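Local structure of integron gene cassette protein HFX_CASS3 (Uncultured bacterium, 3FYN) at residues A[34-38]-A[57-62]; A[68-74]-A[86-90]; A[81-87]-A[103-109]. The protein is of unknown function but belongs to the GNAT acetyltransferase family and so probably transfers an acetyl group from acetyl-coenzyme A. One frame throughout, in Å; residues are numbered along the deposited sequence.

Contact 1: A[34-38]-A[57-62]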
# COMPACT_ATOMS: atom_id res chain seq x y z
N VAL A 34 8.99 -9.77 19.71
CA VAL A 34 8.02 -10.57 18.97
C VAL A 34 7.00 -11.27 19.88
O VAL A 34 5.81 -11.25 19.61
CB VAL A 34 8.69 -11.56 17.99
CG1 VAL A 34 7.67 -12.58 17.46
CG2 VAL A 34 9.33 -10.80 16.83
N PRO A 35 7.47 -11.89 20.98
CA PRO A 35 6.46 -12.53 21.83
C PRO A 35 5.38 -11.56 22.34
O PRO A 35 4.21 -11.92 22.36
CB PRO A 35 7.29 -13.09 22.99
CG PRO A 35 8.61 -13.40 22.35
CD PRO A 35 8.83 -12.27 21.37
N VAL A 36 5.78 -10.35 22.74
CA VAL A 36 4.80 -9.37 23.20
C VAL A 36 3.93 -8.85 22.04
O VAL A 36 2.72 -8.67 22.20
CB VAL A 36 5.48 -8.21 23.97
CG1 VAL A 36 4.54 -7.01 24.07
CG2 VAL A 36 5.90 -8.67 25.37
N LEU A 37 4.54 -8.64 20.88
CA LEU A 37 3.78 -8.21 19.71
C LEU A 37 2.70 -9.23 19.33
O LEU A 37 1.57 -8.86 19.00
CB LEU A 37 4.70 -7.96 18.51
CG LEU A 37 5.50 -6.66 18.63
CD1 LEU A 37 6.69 -6.66 17.66
CD2 LEU A 37 4.59 -5.44 18.40
N VAL A 38 3.06 -10.50 19.39
CA VAL A 38 2.11 -11.56 19.09
C VAL A 38 0.96 -11.59 20.10
O VAL A 38 -0.20 -11.74 19.70
CB VAL A 38 2.81 -12.94 19.01
CG1 VAL A 38 1.77 -14.05 18.89
CG2 VAL A 38 3.75 -12.96 17.81
N ALA A 57 1.33 -15.23 13.13
CA ALA A 57 1.67 -13.95 13.73
C ALA A 57 3.18 -13.78 13.87
O ALA A 57 3.73 -12.73 13.53
CB ALA A 57 0.98 -13.80 15.07
N ILE A 58 3.84 -14.82 14.37
CA ILE A 58 5.29 -14.80 14.51
C ILE A 58 5.94 -14.56 13.16
O ILE A 58 6.82 -13.70 13.01
CB ILE A 58 5.82 -16.13 15.11
CG1 ILE A 58 5.37 -16.28 16.57
CG2 ILE A 58 7.34 -16.19 15.01
CD1 ILE A 58 5.70 -17.63 17.18
N ARG A 59 5.49 -15.32 12.16
CA ARG A 59 6.02 -15.20 10.81
C ARG A 59 5.92 -13.77 10.29
O ARG A 59 6.88 -13.22 9.75
CB ARG A 59 5.29 -16.18 9.88
CG ARG A 59 6.05 -16.54 8.64
CD ARG A 59 5.51 -17.84 8.04
NE ARG A 59 4.06 -17.84 7.84
CZ ARG A 59 3.21 -18.64 8.48
NH1 ARG A 59 3.63 -19.52 9.37
NH2 ARG A 59 1.91 -18.57 8.21
N ALA A 60 4.75 -13.16 10.46
CA ALA A 60 4.50 -11.82 9.95
C ALA A 60 5.38 -10.77 10.63
O ALA A 60 6.01 -9.95 9.95
CB ALA A 60 3.02 -11.45 10.09
N PHE A 61 5.43 -10.79 11.95
CA PHE A 61 6.23 -9.80 12.67
C PHE A 61 7.71 -9.97 12.34
O PHE A 61 8.43 -9.00 12.15
CB PHE A 61 5.99 -9.86 14.18
CG PHE A 61 4.72 -9.19 14.63
CD1 PHE A 61 4.53 -7.83 14.43
CD2 PHE A 61 3.74 -9.92 15.29
CE1 PHE A 61 3.36 -7.21 14.86
CE2 PHE A 61 2.56 -9.31 15.71
CZ PHE A 61 2.38 -7.94 15.50
N LYS A 62 8.17 -11.22 12.27
CA LYS A 62 9.56 -11.47 11.96
C LYS A 62 9.91 -11.02 10.55
O LYS A 62 10.98 -10.48 10.32
CB LYS A 62 9.91 -12.94 12.15
CG LYS A 62 10.13 -13.31 13.62
CD LYS A 62 10.19 -14.81 13.82
CE LYS A 62 11.43 -15.43 13.19
NZ LYS A 62 11.50 -16.89 13.49
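V38 N donates to V34 O over 2.9 Å, a helical bond that fixes the two valines one turn apart, where both meet helix 54-66. This is the helix pair that follows the first strand in the GNAT fold: helices 34-47 and 54-66 pack beneath the sheet, their short segments here 9.6 Å apart and crossing at 121°. No hydrogen bond joins them; the join is apolar, and F61 contributes the largest share. Its ring lies flat against L37, whose CB sits above the middle of one face, 3.7 Å from the F61 ring centroid, in a CH-pi contact. With L37 CG anti to its own carbonyl carbon (chi1 -75°), L37 CD1 and CD2 reach past the CD1-CE1 side of the ring, 4.1 Å from F61 CD1 and CE1 respectively. On the other side of the ring, F61 CE2 comes within 3.5 Å of L37 O. Next along, V38 splits its branches: CG1 meets A57 CB at 3.9 Å, while CG2 wedges between I58 CG1 and F61 CD2. Strand 71-78 covers F61 and L37 through I73, and M94 of the second subunit packs on A60 and F61. Toward the solvent side K62 crosses V34 at about a right angle, V34 CG2 lying 4.2 Å from K62 CG before the lysine chain bends at chi3 and leads its amine away.

Contact 2: A[68-74]-A[86-90]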
# COMPACT_ATOMS: atom_id res chain seq x y z
N PRO A 68 13.60 -3.86 6.96
CA PRO A 68 13.22 -2.47 7.23
C PRO A 68 12.62 -1.76 6.02
O PRO A 68 11.84 -0.82 6.20
CB PRO A 68 14.55 -1.82 7.63
CG PRO A 68 15.34 -2.94 8.21
CD PRO A 68 14.98 -4.15 7.40
N ASP A 69 12.96 -2.20 4.82
CA ASP A 69 12.38 -1.60 3.61
C ASP A 69 10.87 -1.78 3.59
O ASP A 69 10.16 -1.01 2.94
CB ASP A 69 12.99 -2.22 2.35
CG ASP A 69 14.37 -1.68 2.04
OD1 ASP A 69 14.84 -0.78 2.78
OD2 ASP A 69 14.97 -2.14 1.05
N LEU A 70 10.38 -2.79 4.29
CA LEU A 70 8.96 -3.10 4.31
C LEU A 70 8.18 -2.20 5.25
O LEU A 70 6.98 -2.02 5.10
CB LEU A 70 8.73 -4.57 4.70
CG LEU A 70 9.19 -5.66 3.73
CD1 LEU A 70 9.00 -7.03 4.35
CD2 LEU A 70 8.44 -5.57 2.40
N GLY A 71 8.86 -1.63 6.24
CA GLY A 71 8.18 -0.80 7.21
C GLY A 71 8.80 -0.87 8.59
O GLY A 71 9.94 -1.29 8.75
N ARG A 72 8.03 -0.44 9.59
CA ARG A 72 8.54 -0.28 10.95
C ARG A 72 7.45 -0.60 11.95
O ARG A 72 6.27 -0.42 11.67
CB ARG A 72 8.96 1.17 11.18
CG ARG A 72 10.05 1.68 10.26
CD ARG A 72 11.40 1.10 10.63
NE ARG A 72 12.48 1.90 10.09
CZ ARG A 72 12.87 1.85 8.82
NH1 ARG A 72 12.25 1.02 7.99
NH2 ARG A 72 13.86 2.60 8.39
N ILE A 73 7.85 -1.03 13.14
CA ILE A 73 6.91 -1.30 14.22
C ILE A 73 7.36 -0.53 15.46
O ILE A 73 8.55 -0.47 15.77
CB ILE A 73 6.86 -2.80 14.55
CG1 ILE A 73 6.58 -3.61 13.27
CG2 ILE A 73 5.81 -3.09 15.62
CD1 ILE A 73 6.72 -5.12 13.47
N TRP A 74 6.40 0.07 16.16
CA TRP A 74 6.65 0.70 17.45
C TRP A 74 5.77 0.06 18.52
O TRP A 74 4.65 -0.36 18.23
CB TRP A 74 6.32 2.19 17.40
CG TRP A 74 7.26 3.04 16.61
CD1 TRP A 74 8.30 3.78 17.11
CD2 TRP A 74 7.22 3.29 15.21
NE1 TRP A 74 8.92 4.47 16.09
CE2 TRP A 74 8.28 4.18 14.91
CE3 TRP A 74 6.40 2.85 14.16
CZ2 TRP A 74 8.53 4.64 13.62
CZ3 TRP A 74 6.66 3.30 12.88
CH2 TRP A 74 7.72 4.19 12.62
N ILE A 86 1.93 -0.16 16.99
CA ILE A 86 1.52 0.42 15.72
C ILE A 86 2.49 -0.02 14.65
O ILE A 86 3.70 -0.09 14.87
CB ILE A 86 1.41 1.96 15.82
CG1 ILE A 86 0.77 2.55 14.56
CG2 ILE A 86 2.76 2.60 16.12
CD1 ILE A 86 0.25 3.97 14.76
N VAL A 87 1.95 -0.33 13.47
CA VAL A 87 2.74 -0.84 12.37
C VAL A 87 2.64 0.09 11.18
O VAL A 87 1.55 0.43 10.74
CB VAL A 87 2.25 -2.24 11.94
CG1 VAL A 87 3.08 -2.75 10.78
CG2 VAL A 87 2.33 -3.21 13.12
N LEU A 88 3.79 0.50 10.67
CA LEU A 88 3.89 1.27 9.43
C LEU A 88 4.38 0.36 8.31
O LEU A 88 5.42 -0.28 8.44
CB LEU A 88 4.88 2.42 9.62
CG LEU A 88 5.34 3.16 8.36
CD1 LEU A 88 4.20 4.00 7.77
CD2 LEU A 88 6.54 4.04 8.66
N THR A 89 3.64 0.30 7.21
CA THR A 89 4.15 -0.41 6.04
C THR A 89 4.35 0.57 4.90
O THR A 89 3.69 1.61 4.83
CB THR A 89 3.25 -1.58 5.61
OG1 THR A 89 1.94 -1.09 5.32
CG2 THR A 89 3.18 -2.61 6.73
N LEU A 90 5.29 0.24 4.01
CA LEU A 90 5.75 1.15 2.97
C LEU A 90 5.53 0.56 1.59
O LEU A 90 5.70 -0.64 1.38
CB LEU A 90 7.23 1.46 3.16
CG LEU A 90 7.57 2.15 4.48
CD1 LEU A 90 9.07 2.24 4.69
CD2 LEU A 90 6.93 3.53 4.53
O HOH W 1 5.74 -2.82 2.86
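R72 and L88 trade backbone bonds in both directions: L88 N gives to R72 O at 2.8 Å, and R72 N to L88 O at 2.9 Å. W74 and I86 form the next hydrogen-bonded pair of this antiparallel hairpin, which puts strands 71-78 and 81-93 side by side in the GNAT sheet. At the other end L90 N reaches L70 O from well above the carbonyl plane, 44° out of it. That same oxygen accepts a water at 2.7 Å, and the water gives its second hydrogen to L90 O, tying the strand entry together twice. Between these bonds G71 brings its CA within 3.1 Å of L88 O, a CA-H...O contact so close because no side chain stands there. Outward, W74 lies beside L88 and points the same way, its CZ3 edge 3.8 Å from L88 CB, while W74 CB meets I86 CG2. Farther out D69 makes a salt bridge to K67 of the second subunit. Backbone bonds thus hold the strands together, the bare CA of G71 and the W74, L88 and I86 side chains fit this particular register, and mostly apolar side chains pack on helix 117-131 on the W74 face and helix 54-66 on the I73 face.

Contact 3: A[81-87]-A[103-109]. With MG (magnesium ion), chain B.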
# COMPACT_ATOMS: atom_id res chain seq x y z
N GLU A 81 5.14 -2.21 31.10
CA GLU A 81 4.41 -2.99 30.11
C GLU A 81 4.27 -2.28 28.78
O GLU A 81 4.13 -1.06 28.71
CB GLU A 81 3.00 -3.29 30.63
CG GLU A 81 2.83 -4.65 31.27
CD GLU A 81 1.37 -5.01 31.42
OE1 GLU A 81 0.56 -4.09 31.70
OE2 GLU A 81 1.02 -6.20 31.26
N SER A 82 4.28 -3.07 27.71
CA SER A 82 3.80 -2.57 26.44
C SER A 82 2.29 -2.76 26.46
O SER A 82 1.80 -3.86 26.74
CB SER A 82 4.42 -3.36 25.28
OG SER A 82 5.81 -3.12 25.21
N VAL A 83 1.56 -1.69 26.19
CA VAL A 83 0.10 -1.74 26.22
C VAL A 83 -0.51 -1.51 24.84
O VAL A 83 -1.73 -1.39 24.71
CB VAL A 83 -0.48 -0.71 27.21
CG1 VAL A 83 -0.01 -1.01 28.63
CG2 VAL A 83 -0.11 0.71 26.80
N GLY A 84 0.33 -1.44 23.82
CA GLY A 84 -0.15 -1.26 22.47
C GLY A 84 0.98 -1.31 21.46
O GLY A 84 2.15 -1.42 21.83
N TYR A 85 0.62 -1.24 20.19
CA TYR A 85 1.62 -1.19 19.14
C TYR A 85 1.05 -0.57 17.89
O TYR A 85 -0.17 -0.44 17.73
CB TYR A 85 2.19 -2.59 18.83
CG TYR A 85 1.23 -3.50 18.10
CD1 TYR A 85 0.20 -4.15 18.77
CD2 TYR A 85 1.35 -3.71 16.73
CE1 TYR A 85 -0.68 -4.98 18.10
CE2 TYR A 85 0.49 -4.55 16.05
CZ TYR A 85 -0.53 -5.18 16.74
OH TYR A 85 -1.40 -6.00 16.07
N ILE A 86 1.93 -0.16 16.99
CA ILE A 86 1.52 0.42 15.72
C ILE A 86 2.49 -0.02 14.65
O ILE A 86 3.70 -0.09 14.87
CB ILE A 86 1.41 1.96 15.82
CG1 ILE A 86 0.77 2.55 14.56
CG2 ILE A 86 2.76 2.60 16.12
CD1 ILE A 86 0.25 3.97 14.76
N VAL A 87 1.95 -0.33 13.47
CA VAL A 87 2.74 -0.84 12.37
C VAL A 87 2.64 0.09 11.18
O VAL A 87 1.55 0.43 10.74
CB VAL A 87 2.25 -2.24 11.94
CG1 VAL A 87 3.08 -2.75 10.78
CG2 VAL A 87 2.33 -3.21 13.12
N VAL A 103 -0.68 3.14 7.98
CA VAL A 103 -0.84 2.67 9.35
C VAL A 103 -1.56 1.34 9.22
O VAL A 103 -2.79 1.28 9.13
CB VAL A 103 -1.63 3.66 10.23
CG1 VAL A 103 -1.74 3.14 11.65
CG2 VAL A 103 -0.96 5.03 10.21
N ASP A 104 -0.78 0.27 9.14
CA ASP A 104 -1.26 -1.03 8.71
C ASP A 104 -1.99 -1.78 9.81
O ASP A 104 -2.94 -2.51 9.55
CB ASP A 104 -0.10 -1.86 8.18
CG ASP A 104 -0.55 -3.13 7.49
OD1 ASP A 104 -1.43 -3.05 6.61
OD2 ASP A 104 -0.02 -4.20 7.84
N ASP A 105 -1.55 -1.59 11.05
CA ASP A 105 -2.26 -2.11 12.21
C ASP A 105 -1.97 -1.19 13.38
O ASP A 105 -0.92 -0.55 13.44
CB ASP A 105 -1.85 -3.55 12.54
CG ASP A 105 -2.86 -4.57 12.06
OD1 ASP A 105 -4.03 -4.18 11.84
OD2 ASP A 105 -2.51 -5.76 11.93
N PHE A 106 -2.92 -1.10 14.31
CA PHE A 106 -2.85 -0.11 15.37
C PHE A 106 -3.75 -0.60 16.49
O PHE A 106 -4.96 -0.74 16.31
CB PHE A 106 -3.33 1.23 14.80
CG PHE A 106 -3.27 2.38 15.77
CD1 PHE A 106 -2.43 2.36 16.87
CD2 PHE A 106 -4.05 3.51 15.55
CE1 PHE A 106 -2.38 3.44 17.73
CE2 PHE A 106 -4.00 4.59 16.41
CZ PHE A 106 -3.17 4.55 17.50
N PHE A 107 -3.15 -0.86 17.64
CA PHE A 107 -3.89 -1.40 18.77
C PHE A 107 -3.40 -0.79 20.08
O PHE A 107 -2.20 -0.76 20.34
CB PHE A 107 -3.74 -2.92 18.83
CG PHE A 107 -4.39 -3.57 20.03
CD1 PHE A 107 -5.77 -3.57 20.17
CD2 PHE A 107 -3.62 -4.19 21.01
CE1 PHE A 107 -6.38 -4.18 21.27
CE2 PHE A 107 -4.22 -4.79 22.11
CZ PHE A 107 -5.60 -4.79 22.24
N VAL A 108 -4.35 -0.32 20.88
CA VAL A 108 -4.08 0.06 22.25
C VAL A 108 -5.02 -0.75 23.13
O VAL A 108 -6.21 -0.81 22.86
CB VAL A 108 -4.33 1.56 22.48
CG1 VAL A 108 -4.18 1.92 23.96
CG2 VAL A 108 -3.39 2.40 21.63
N ARG A 109 -4.49 -1.40 24.17
CA ARG A 109 -5.32 -2.19 25.08
C ARG A 109 -6.47 -1.34 25.61
O ARG A 109 -6.29 -0.15 25.88
CB ARG A 109 -4.48 -2.70 26.26
CG ARG A 109 -3.69 -3.95 25.95
CD ARG A 109 -2.84 -4.38 27.13
NE ARG A 109 -2.30 -5.72 26.94
CZ ARG A 109 -1.19 -6.18 27.50
NH1 ARG A 109 -0.47 -5.40 28.29
NH2 ARG A 109 -0.79 -7.43 27.26
MG MG B . -5.71 -5.08 10.69
O HOH W 2 -1.99 -3.25 30.40
O HOH W 3 -0.50 -6.45 13.55
O HOH W 4 -4.32 -6.97 10.52
O HOH W 5 -6.69 -6.01 12.65
O HOH W 6 -7.38 -5.84 9.36
O HOH W 7 -4.68 -4.04 8.95
O HOH W 8 -6.99 -3.08 10.99
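I86 CD1 rests over one face of the F106 ring, 4.0 Å from its centroid and displaced toward the rim, and the same methyl touches V103 CG1 at 3.8 Å. I86 CG1 is anti to the backbone N (chi1 -171°), which carries CD1 across to strand 98-108; L122 and V125 of helix 117-131 close over this cluster. On the opposite face Y85 crosses F107 obliquely, Y85 CE1 3.8 Å from F107 CB, beneath helix 34-47, whose F44 meets the F107 ring. An antiparallel backbone ladder runs between the two layers: Y85 and F107 bond both ways, and V83 O takes R109 N at 2.8 Å in a nearly straight bond. On its other side strand 81-93 has a classic beta bulge, V83 and G84 both facing I76 of strand 71-78. Toward the far end V87 O accepts D104 N, whereas the buried D105 N has no partner in the model.

Outward from the Y85 face, the carboxylate of D105 carries the metal. OD1 binds the magnesium ion at 2.2 Å, and five waters complete the sphere; one of them gives a hydrogen bond to OD2, which also takes a 2.7 Å bond from the water that joins it to Y85 OH. At the other end R109 NH1 forms a long, weak salt bridge to E81 OE2 (3.4 Å), while E43 holds R109 NE. With V108 O bonded to R113, the strand leads into what is probably the cofactor-phosphate loop of GNAT enzymes. Separate partners for the two D105 oxygens, the metal for OD1 and two waters for OD2, probably fix the turn of the carboxylate, and the magnesium sits mostly in water.

Contacts 2 and 3 share I86 and V87 on strand 81-93, which pairs with 71-78 on one side and 98-108 on the other, so both are ladders of one sheet. Contact 1 is helix on helix, lying against that sheet: F61 and L37 meet I73 of contact 2 and Y85 of contact 3. Contacts 1 and 2 are buried; contact 3 is partly buried, and its ends run out to charged groups, water and magnesium. The chemistry follows the place: apolar packing between the helices, backbone bonds flanked by apolar packing in the two ladders, ionic and metal bonds at the ends of contact 3, with a salt bridge from D69 of contact 2 to the second subunit. M94 of that subunit packs on F61 and V87.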